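Local coordinates for hypothetical protein (Pseudomonas aeruginosa, PDB 2H9F), which probably acts as a methylaconitate isomerase of the PrpF family, interconverting the isomers of an intermediate in propionate breakdown, at residues A148-S153 with A173-E178; V23-E28 with S70-L75; T13-G18 with A381-E386. All blocks are in the same frame, centred on the assembly; numbering follows the deposited sequence. Where two conformers were deposited one is given.

Interaction 1. Residues A148-S153 with A173-E178; sequences AHVPVS and AEIVLE
Leu177 bends over Ala148 where the two form a non-hydrogen-bonded antiparallel pair: CD2 of Leu177 lies 3.7 Å from CB of Ala148, and the small methyl leaves room for the larger chain. This is the compact side of the contact. Ile175 divides its branches here, because chi1 of -64° turns CG1 to the ring of Pro151 (its CD 3.9 Å from Ile175 CG1) and leaves CG2 to meet CG2 of Val150 at 4.2 Å. Thr110 and Leu117 of helix 106-118 press on the same apolar face. Such a helix, wrapped by a strongly curved sheet, is the core of each domain in the diaminopimelate epimerase-like fold to which PrpF proteins belong, and strands 144-153 and 175-180 are neighbours in that wrapping. Between the backbones one direct bond forms, from His149 N to Val176 O at 2.9 Å, almost straight at 174°. Beyond it a water bridges the gap, donating to His149 O at 2.7 Å and accepting from Val176 N. Pro151, with no N-H to give, lays CD and CG against Glu174 O, and CG also meets CB of Ala173. The partly exposed side carries His149, Val176 and Glu178. The His149 ring turns an edge to Val176 O, while its NE2 comes within 3.3 Å of Glu178 OE2, ring and carboxylate planes 61° apart; the other oxygen, OE1, has a long, weak ion pair with Lys374.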
loop_
_atom_site.group_PDB
_atom_site.type_symbol
_atom_site.label_atom_id
_atom_site.label_comp_id
_atom_site.label_asym_id
_atom_site.label_seq_id
_atom_site.Cartn_x
_atom_site.Cartn_y
_atom_site.Cartn_z
ATOM N N ALA A 148 9.275 15.902 -21.803
ATOM C CA ALA A 148 8.000 16.004 -21.131
ATOM C C ALA A 148 7.443 17.407 -21.395
ATOM O O ALA A 148 8.050 18.424 -21.041
ATOM C CB ALA A 148 8.166 15.738 -19.629
ATOM N N HIS A 149 6.278 17.447 -22.029
ATOM C CA HIS A 149 5.606 18.683 -22.321
ATOM C C HIS A 149 4.660 18.959 -21.184
ATOM O O HIS A 149 3.547 18.416 -21.132
ATOM C CB HIS A 149 4.868 18.569 -23.648
ATOM C CG HIS A 149 5.760 18.224 -24.806
ATOM N ND1 HIS A 149 6.309 19.176 -25.628
ATOM C CD2 HIS A 149 6.170 17.030 -25.293
ATOM C CE1 HIS A 149 7.040 18.588 -26.553
ATOM N NE2 HIS A 149 6.983 17.287 -26.366
ATOM N N VAL A 150 5.099 19.805 -20.257
ATOM C CA VAL A 150 4.400 19.988 -19.003
ATOM C C VAL A 150 3.618 21.268 -19.043
ATOM O O VAL A 150 4.178 22.334 -19.291
ATOM C CB VAL A 150 5.418 20.003 -17.806
ATOM C CG1 VAL A 150 4.696 20.248 -16.483
ATOM C CG2 VAL A 150 6.159 18.732 -17.750
ATOM N N PRO A 151 2.292 21.199 -18.803
ATOM C CA PRO A 151 1.566 22.435 -18.849
ATOM C C PRO A 151 1.810 23.296 -17.640
ATOM O O PRO A 151 2.045 22.777 -16.540
ATOM C CB PRO A 151 0.104 21.970 -18.904
ATOM C CG PRO A 151 0.112 20.684 -18.142
ATOM C CD PRO A 151 1.421 20.056 -18.472
ATOM N N VAL A 152 1.691 24.598 -17.849
ATOM C CA VAL A 152 2.063 25.615 -16.888
ATOM C C VAL A 152 0.996 26.717 -16.896
ATOM O O VAL A 152 0.558 27.172 -17.966
ATOM C CB VAL A 152 3.426 26.208 -17.229
ATOM C CG1 VAL A 152 3.728 27.462 -16.371
ATOM C CG2 VAL A 152 4.529 25.139 -17.119
ATOM N N SER A 153 0.562 27.113 -15.707
ATOM C CA SER A 153 -0.359 28.255 -15.490
ATOM C C SER A 153 0.161 29.085 -14.337
ATOM O O SER A 153 0.509 28.541 -13.290
ATOM C CB SER A 153 -1.768 27.820 -15.064
ATOM O OG SER A 153 -2.294 26.870 -15.952
ATOM N N ALA A 173 -4.206 16.896 -15.343
ATOM C CA ALA A 173 -3.773 17.565 -16.554
ATOM C C ALA A 173 -2.921 16.607 -17.355
ATOM O O ALA A 173 -2.155 15.801 -16.796
ATOM C CB ALA A 173 -2.975 18.792 -16.168
ATOM N N GLU A 174 -3.025 16.705 -18.672
ATOM C CA GLU A 174 -2.298 15.818 -19.583
ATOM C C GLU A 174 -0.878 16.297 -19.745
ATOM O O GLU A 174 -0.636 17.496 -19.895
ATOM C CB GLU A 174 -3.019 15.791 -20.946
ATOM C CG GLU A 174 -2.361 14.914 -21.946
ATOM C CD GLU A 174 -3.122 14.849 -23.270
ATOM O OE1 GLU A 174 -4.132 15.576 -23.422
ATOM O OE2 GLU A 174 -2.751 14.029 -24.143
ATOM N N ILE A 175 0.059 15.369 -19.615
ATOM C CA ILE A 175 1.466 15.604 -19.921
ATOM C C ILE A 175 1.802 14.640 -21.045
ATOM O O ILE A 175 1.729 13.425 -20.881
ATOM C CB ILE A 175 2.386 15.300 -18.733
ATOM C CG1 ILE A 175 2.072 16.273 -17.591
ATOM C CG2 ILE A 175 3.838 15.468 -19.127
ATOM C CD1 ILE A 175 2.697 15.942 -16.201
ATOM N N VAL A 176 2.162 15.172 -22.202
ATOM C CA VAL A 176 2.607 14.352 -23.319
ATOM C C VAL A 176 4.108 14.095 -23.153
ATOM O O VAL A 176 4.865 15.023 -22.897
ATOM C CB VAL A 176 2.362 15.114 -24.664
ATOM C CG1 VAL A 176 2.974 14.380 -25.839
ATOM C CG2 VAL A 176 0.864 15.381 -24.866
ATOM N N LEU A 177 4.521 12.834 -23.303
ATOM C CA LEU A 177 5.906 12.447 -23.224
ATOM C C LEU A 177 6.387 11.985 -24.573
ATOM O O LEU A 177 5.646 11.286 -25.260
ATOM C CB LEU A 177 6.083 11.277 -22.240
ATOM C CG LEU A 177 5.663 11.446 -20.769
ATOM C CD1 LEU A 177 5.679 10.084 -20.061
ATOM C CD2 LEU A 177 6.549 12.473 -20.036
ATOM N N GLU A 178 7.634 12.325 -24.925
ATOM C CA GLU A 178 8.293 11.808 -26.115
ATOM C C GLU A 178 9.583 11.117 -25.706
ATOM O O GLU A 178 10.473 11.753 -25.171
ATOM C CB GLU A 178 8.687 12.908 -27.129
ATOM C CG GLU A 178 7.651 13.936 -27.380
ATOM C CD GLU A 178 7.988 14.859 -28.564
ATOM O OE1 GLU A 178 9.161 15.000 -28.936
ATOM O OE2 GLU A 178 7.037 15.433 -29.129
HETATM O O HOH W 1 1.397 18.214 -22.690
#

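Interaction 2. Residues V23-E28 with S70-L75; sequences VFFRLE and SKCVIL. With SO4 (sulfate ion), chain H.
Val23 to Arg26 run beside Cys72 to Leu75 as a parallel beta ladder, a pair of neighbouring strands in the curved sheet that encloses helix 106-118. The backbone bonds follow the parallel pattern: Val23 and Phe25 use both N-H and C=O toward the partner strand, the shortest, Phe25 N to Val73 O, at 2.8 Å, and Leu27 N adds a last one to Leu75 O at 2.9 Å. On the face toward helix 106-118, Phe24 and Val73 lie side by side. The beta-branched valine sets its CB over the ring, 3.8 Å from the centroid of Phe24 and 18° off the normal, a CH-pi contact, with CG1 3.4 Å from Phe24 CD2; Phe115 of the helix meets the same ring. Across the sheet, Phe25 and Cys72 point toward helix 39-49. With CG beside its own backbone N (chi1 -59°), Phe25 turns its ring edge to Val73 O and to the sulfur of Cys72, and Phe45 meets it as a second aromatic. Near the strand end CB of Leu27 touches CG2 of Ile74 at 3.8 Å. Polar chemistry appears at Arg26, whose NE forms a salt bridge with Asp29 and whose NH1 donates to Ala119 O. Glu28 OE2 sits over the guanidinium face, 3.6 Å from Arg26 NH1, a match of charge alone, and a sulfate, probably from the crystallisation liquor, is bound weakly by NH1. The contact is thus apolar along the strands and ionic at the end, where the carboxylates of Asp29 and Glu28 would be expected to stabilise the positive charge of Arg26.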
loop_
_atom_site.group_PDB
_atom_site.type_symbol
_atom_site.label_atom_id
_atom_site.label_comp_id
_atom_site.label_asym_id
_atom_site.label_seq_id
_atom_site.Cartn_x
_atom_site.Cartn_y
_atom_site.Cartn_z
ATOM N N VAL A 23 8.901 8.781 -4.152
ATOM C CA VAL A 23 9.388 9.826 -3.303
ATOM C C VAL A 23 10.495 10.469 -4.105
ATOM O O VAL A 23 11.409 9.769 -4.513
ATOM C CB VAL A 23 9.984 9.322 -1.963
ATOM C CG1 VAL A 23 10.380 10.525 -1.104
ATOM C CG2 VAL A 23 9.014 8.405 -1.204
ATOM N N PHE A 24 10.362 11.782 -4.351
ATOM C CA PHE A 24 11.271 12.535 -5.189
ATOM C C PHE A 24 12.180 13.470 -4.375
ATOM O O PHE A 24 11.743 14.179 -3.467
ATOM C CB PHE A 24 10.507 13.348 -6.243
ATOM C CG PHE A 24 9.949 12.541 -7.373
ATOM C CD1 PHE A 24 8.906 11.640 -7.171
ATOM C CD2 PHE A 24 10.392 12.750 -8.654
ATOM C CE1 PHE A 24 8.381 10.917 -8.202
ATOM C CE2 PHE A 24 9.858 12.043 -9.696
ATOM C CZ PHE A 24 8.859 11.121 -9.473
ATOM N N PHE A 25 13.462 13.447 -4.738
ATOM C CA PHE A 25 14.451 14.295 -4.117
ATOM C C PHE A 25 15.203 15.122 -5.140
ATOM O O PHE A 25 15.565 14.605 -6.179
ATOM C CB PHE A 25 15.501 13.418 -3.421
ATOM C CG PHE A 25 14.940 12.531 -2.377
ATOM C CD1 PHE A 25 14.446 11.286 -2.704
ATOM C CD2 PHE A 25 14.896 12.948 -1.051
ATOM C CE1 PHE A 25 13.894 10.448 -1.722
ATOM C CE2 PHE A 25 14.409 12.096 -0.053
ATOM C CZ PHE A 25 13.923 10.837 -0.393
ATOM N N ARG A 26 15.511 16.371 -4.804
ATOM C CA ARG A 26 16.623 17.064 -5.486
ATOM C C ARG A 26 17.953 16.572 -4.972
ATOM O O ARG A 26 18.132 16.427 -3.759
ATOM C CB ARG A 26 16.580 18.547 -5.243
ATOM C CG ARG A 26 15.206 19.159 -5.387
ATOM C CD ARG A 26 15.253 20.656 -5.398
ATOM N NE ARG A 26 15.864 21.201 -4.202
ATOM C CZ ARG A 26 16.066 22.493 -3.979
ATOM N NH1 ARG A 26 15.706 23.401 -4.879
ATOM N NH2 ARG A 26 16.683 22.871 -2.860
ATOM N N LEU A 27 18.926 16.372 -5.855
ATOM C CA LEU A 27 20.236 15.889 -5.417
ATOM C C LEU A 27 20.834 16.736 -4.282
ATOM O O LEU A 27 21.308 16.201 -3.289
ATOM C CB LEU A 27 21.206 15.825 -6.599
ATOM C CG LEU A 27 22.632 15.373 -6.344
ATOM C CD1 LEU A 27 22.723 13.915 -5.875
ATOM C CD2 LEU A 27 23.420 15.613 -7.626
ATOM N N GLU A 28 20.773 18.050 -4.422
ATOM C CA GLU A 28 21.317 18.982 -3.432
ATOM C C GLU A 28 20.653 18.894 -2.056
ATOM O O GLU A 28 21.240 19.314 -1.068
ATOM C CB GLU A 28 21.190 20.429 -3.955
ATOM C CG GLU A 28 19.727 20.960 -4.019
ATOM C CD GLU A 28 19.550 22.256 -4.871
ATOM O OE1 GLU A 28 20.067 23.292 -4.372
ATOM O OE2 GLU A 28 18.896 22.220 -5.995
ATOM N N SER A 70 7.128 1.454 -4.537
ATOM C CA SER A 70 8.348 1.213 -3.815
ATOM C C SER A 70 9.520 1.799 -4.600
ATOM O O SER A 70 10.444 1.118 -5.013
ATOM C CB SER A 70 8.493 -0.269 -3.495
ATOM O OG SER A 70 9.713 -0.504 -2.803
ATOM N N LYS A 71 9.447 3.110 -4.771
ATOM C CA LYS A 71 10.291 3.826 -5.692
ATOM C C LYS A 71 10.793 5.175 -5.148
ATOM O O LYS A 71 10.041 5.943 -4.603
ATOM C CB LYS A 71 9.491 4.096 -7.002
ATOM C CG LYS A 71 8.947 2.880 -7.724
ATOM C CD LYS A 71 8.208 3.306 -9.021
ATOM C CE LYS A 71 7.361 2.198 -9.673
ATOM N NZ LYS A 71 8.106 1.257 -10.473
ATOM N N CYS A 72 12.051 5.477 -5.411
ATOM C CA CYS A 72 12.651 6.764 -5.083
ATOM C C CYS A 72 13.292 7.359 -6.348
ATOM O O CYS A 72 13.854 6.622 -7.183
ATOM C CB CYS A 72 13.719 6.574 -4.028
ATOM S SG CYS A 72 13.028 6.335 -2.354
ATOM N N VAL A 73 13.257 8.684 -6.458
ATOM C CA VAL A 73 13.790 9.388 -7.633
ATOM C C VAL A 73 14.653 10.558 -7.186
ATOM O O VAL A 73 14.275 11.285 -6.262
ATOM C CB VAL A 73 12.639 9.901 -8.511
ATOM C CG1 VAL A 73 13.126 10.903 -9.619
ATOM C CG2 VAL A 73 11.876 8.730 -9.130
ATOM N N ILE A 74 15.839 10.672 -7.799
ATOM C CA ILE A 74 16.734 11.848 -7.694
ATOM C C ILE A 74 16.718 12.631 -9.030
ATOM O O ILE A 74 16.896 12.045 -10.100
ATOM C CB ILE A 74 18.206 11.458 -7.386
ATOM C CG1 ILE A 74 18.291 10.603 -6.104
ATOM C CG2 ILE A 74 19.064 12.756 -7.236
ATOM C CD1 ILE A 74 19.671 9.955 -5.877
ATOM N N LEU A 75 16.442 13.934 -8.953
ATOM C CA LEU A 75 16.621 14.880 -10.072
ATOM C C LEU A 75 17.715 15.874 -9.701
ATOM O O LEU A 75 17.885 16.232 -8.517
ATOM C CB LEU A 75 15.347 15.661 -10.368
ATOM C CG LEU A 75 14.509 15.215 -11.556
ATOM C CD1 LEU A 75 13.983 13.866 -11.334
ATOM C CD2 LEU A 75 13.380 16.196 -11.776
HETATM S S SO4 H . 16.456 26.714 -2.824
HETATM O O1 SO4 H . 15.089 26.266 -3.104
HETATM O O2 SO4 H . 17.366 26.267 -3.885
HETATM O O3 SO4 H . 16.457 28.176 -2.764
HETATM O O4 SO4 H . 16.905 26.176 -1.537
#

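Interaction 3. Residues T13-G18 with A381-E386; sequences TYLRGG and ARILME
Tyr14 O receives two backbone N-H groups, from Leu384 at 2.8 Å and from Met385 at 3.2 Å, so the antiparallel ladder between Thr13-Gly17 and Ala381-Glu386 slips by one residue in a classic beta bulge. Regular pairing resumes beyond it, where Arg16 and Arg382 exchange two 2.9 Å bonds, each N to the other's O. The extra residue, Leu384, leans toward the partner strand: its CD1 lies 3.9 Å from Tyr14 CE2, and it also packs beside the backbone N of Arg16. On the opposite face Ile383 fits between Thr13 and Leu15, its CG1 3.6 Å from Thr13 CG2 and 4.0 Å from Leu15 CG; branched aliphatic chains suit this side because Phe115 and His118 of helix 106-118 lie against it. These two strands thus bring the chain's beginning and its end together in the curved sheet around that helix, as in diaminopimelate epimerase-like folds. Arg16 and Arg382, on the face of Tyr14, reach the second subunit. A bend at chi3 (58°) lays the Arg16 guanidinium with one face above the backbone at Ala381 and Arg382, and NH1 donates nearly in its own plane to Gly18 O at 3.0 Å. Both arginines form salt bridges to Asp60 of the second subunit, a shared anion that would be expected to offset their like charges. Leu384 CD2 rests on a face of the Arg382 guanidinium. Met385, present as selenomethionine, and Glu386 pair with a strand of the second subunit in a further antiparallel ladder, so the sheet runs on across the interface; Arg9 and Arg390 of that chain bind the Glu386 carboxylate.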
loop_
_atom_site.group_PDB
_atom_site.type_symbol
_atom_site.label_atom_id
_atom_site.label_comp_id
_atom_site.label_asym_id
_atom_site.label_seq_id
_atom_site.Cartn_x
_atom_site.Cartn_y
_atom_site.Cartn_z
ATOM N N THR A 13 9.417 15.368 -2.014
ATOM C CA THR A 13 8.097 15.510 -2.598
ATOM C C THR A 13 7.611 14.112 -2.978
ATOM O O THR A 13 8.321 13.310 -3.632
ATOM C CB THR A 13 8.139 16.443 -3.793
ATOM O OG1 THR A 13 8.818 17.644 -3.389
ATOM C CG2 THR A 13 6.698 16.791 -4.281
ATOM N N TYR A 14 6.383 13.831 -2.561
ATOM C CA TYR A 14 5.787 12.557 -2.848
ATOM C C TYR A 14 4.755 12.772 -3.939
ATOM O O TYR A 14 3.789 13.518 -3.766
ATOM C CB TYR A 14 5.197 11.986 -1.563
ATOM C CG TYR A 14 4.651 10.582 -1.651
ATOM C CD1 TYR A 14 5.429 9.518 -2.065
ATOM C CD2 TYR A 14 3.345 10.321 -1.323
ATOM C CE1 TYR A 14 4.922 8.194 -2.123
ATOM C CE2 TYR A 14 2.830 9.014 -1.377
ATOM C CZ TYR A 14 3.595 7.979 -1.794
ATOM O OH TYR A 14 3.051 6.738 -1.838
ATOM N N LEU A 15 5.003 12.148 -5.085
ATOM C CA LEU A 15 4.187 12.390 -6.286
ATOM C C LEU A 15 3.655 11.081 -6.822
ATOM O O LEU A 15 4.332 10.030 -6.772
ATOM C CB LEU A 15 5.022 12.929 -7.459
ATOM C CG LEU A 15 5.596 14.332 -7.472
ATOM C CD1 LEU A 15 7.029 14.277 -7.126
ATOM C CD2 LEU A 15 5.394 14.970 -8.876
ATOM N N ARG A 16 2.491 11.191 -7.442
ATOM C CA ARG A 16 2.017 10.210 -8.394
ATOM C C ARG A 16 2.495 10.596 -9.767
ATOM O O ARG A 16 2.266 11.717 -10.215
ATOM C CB ARG A 16 0.508 10.165 -8.474
ATOM C CG ARG A 16 0.053 9.140 -9.500
ATOM C CD ARG A 16 -1.442 9.083 -9.718
ATOM N NE ARG A 16 -2.063 10.345 -10.155
ATOM C CZ ARG A 16 -1.983 10.841 -11.388
ATOM N NH1 ARG A 16 -1.254 10.245 -12.314
ATOM N NH2 ARG A 16 -2.607 11.966 -11.664
ATOM N N GLY A 17 3.154 9.658 -10.422
ATOM C CA GLY A 17 3.615 9.823 -11.812
ATOM C C GLY A 17 3.037 8.674 -12.591
ATOM O O GLY A 17 3.395 7.506 -12.377
ATOM N N GLY A 18 2.120 8.993 -13.475
ATOM C CA GLY A 18 1.387 7.961 -14.176
ATOM C C GLY A 18 0.692 7.053 -13.177
ATOM O O GLY A 18 -0.073 7.526 -12.361
ATOM N N ALA A 381 0.548 13.538 -13.834
ATOM C CA ALA A 381 1.287 13.504 -12.564
ATOM C C ALA A 381 0.642 14.491 -11.579
ATOM O O ALA A 381 0.059 15.491 -11.978
ATOM C CB ALA A 381 2.670 13.884 -12.783
ATOM N N ARG A 382 0.749 14.219 -10.285
ATOM C CA ARG A 382 0.436 15.240 -9.303
ATOM C C ARG A 382 1.171 15.025 -7.988
ATOM O O ARG A 382 1.501 13.880 -7.591
ATOM C CB ARG A 382 -1.080 15.315 -9.010
ATOM C CG ARG A 382 -1.690 14.078 -8.505
ATOM C CD ARG A 382 -3.249 14.237 -8.298
ATOM N NE ARG A 382 -3.507 14.841 -7.043
ATOM C CZ ARG A 382 -3.879 14.220 -5.931
ATOM N NH1 ARG A 382 -4.145 12.928 -5.847
ATOM N NH2 ARG A 382 -4.049 14.957 -4.860
ATOM N N ILE A 383 1.426 16.141 -7.310
ATOM C CA ILE A 383 1.990 16.117 -5.977
ATOM C C ILE A 383 0.945 15.654 -4.979
ATOM O O ILE A 383 -0.184 16.175 -4.956
ATOM C CB ILE A 383 2.586 17.511 -5.575
ATOM C CG1 ILE A 383 3.873 17.771 -6.374
ATOM C CG2 ILE A 383 2.907 17.541 -4.051
ATOM C CD1 ILE A 383 4.388 19.222 -6.204
ATOM N N LEU A 384 1.313 14.679 -4.158
ATOM C CA LEU A 384 0.416 14.169 -3.110
ATOM C C LEU A 384 0.774 14.797 -1.754
ATOM O O LEU A 384 -0.064 15.157 -0.969
ATOM C CB LEU A 384 0.557 12.617 -3.030
ATOM C CG LEU A 384 0.272 11.837 -4.334
ATOM C CD1 LEU A 384 0.532 10.352 -4.193
ATOM C CD2 LEU A 384 -1.100 12.078 -4.798
HETATM N N MSE A 385 2.065 14.870 -1.467
HETATM C CA MSE A 385 2.525 15.526 -0.273
HETATM C C MSE A 385 3.918 16.120 -0.509
HETATM O O MSE A 385 4.676 15.591 -1.277
HETATM C CB MSE A 385 2.492 14.505 0.896
HETATM C CG MSE A 385 2.739 15.142 2.254
HETATM SE SE MSE A 385 2.548 13.866 3.723
HETATM C CE MSE A 385 2.819 15.117 5.069
ATOM N N GLU A 386 4.215 17.251 0.124
ATOM C CA GLU A 386 5.509 17.890 0.002
ATOM C C GLU A 386 5.990 18.372 1.376
ATOM O O GLU A 386 5.215 18.733 2.213
ATOM C CB GLU A 386 5.403 19.097 -0.928
ATOM C CG GLU A 386 4.273 20.043 -0.504
ATOM C CD GLU A 386 4.208 21.345 -1.276
ATOM O OE1 GLU A 386 5.221 22.065 -1.375
ATOM O OE2 GLU A 386 3.119 21.654 -1.757
#

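From the N terminus the chain first lays down 13-18 and then, after a tight turn, 23-28. Interaction 2 closes the earliest loop when 70-75 returns beside 23-28, and interaction 1 closes a later, shorter one between 148-153 and 173-178. These two follow in series, and neither crosses the other. Interaction 3 spans both, since 381-386 arrives almost at the C terminus to pair with 13-18. It also links its neighbours: Thr13 O lies 2.6 Å from Phe24 N, a probable hydrogen bond to interaction 2, and Ala381 CB packs 4.0 Å from Ile175 CD1 of interaction 1. Helix 106-118 touches all three contacts.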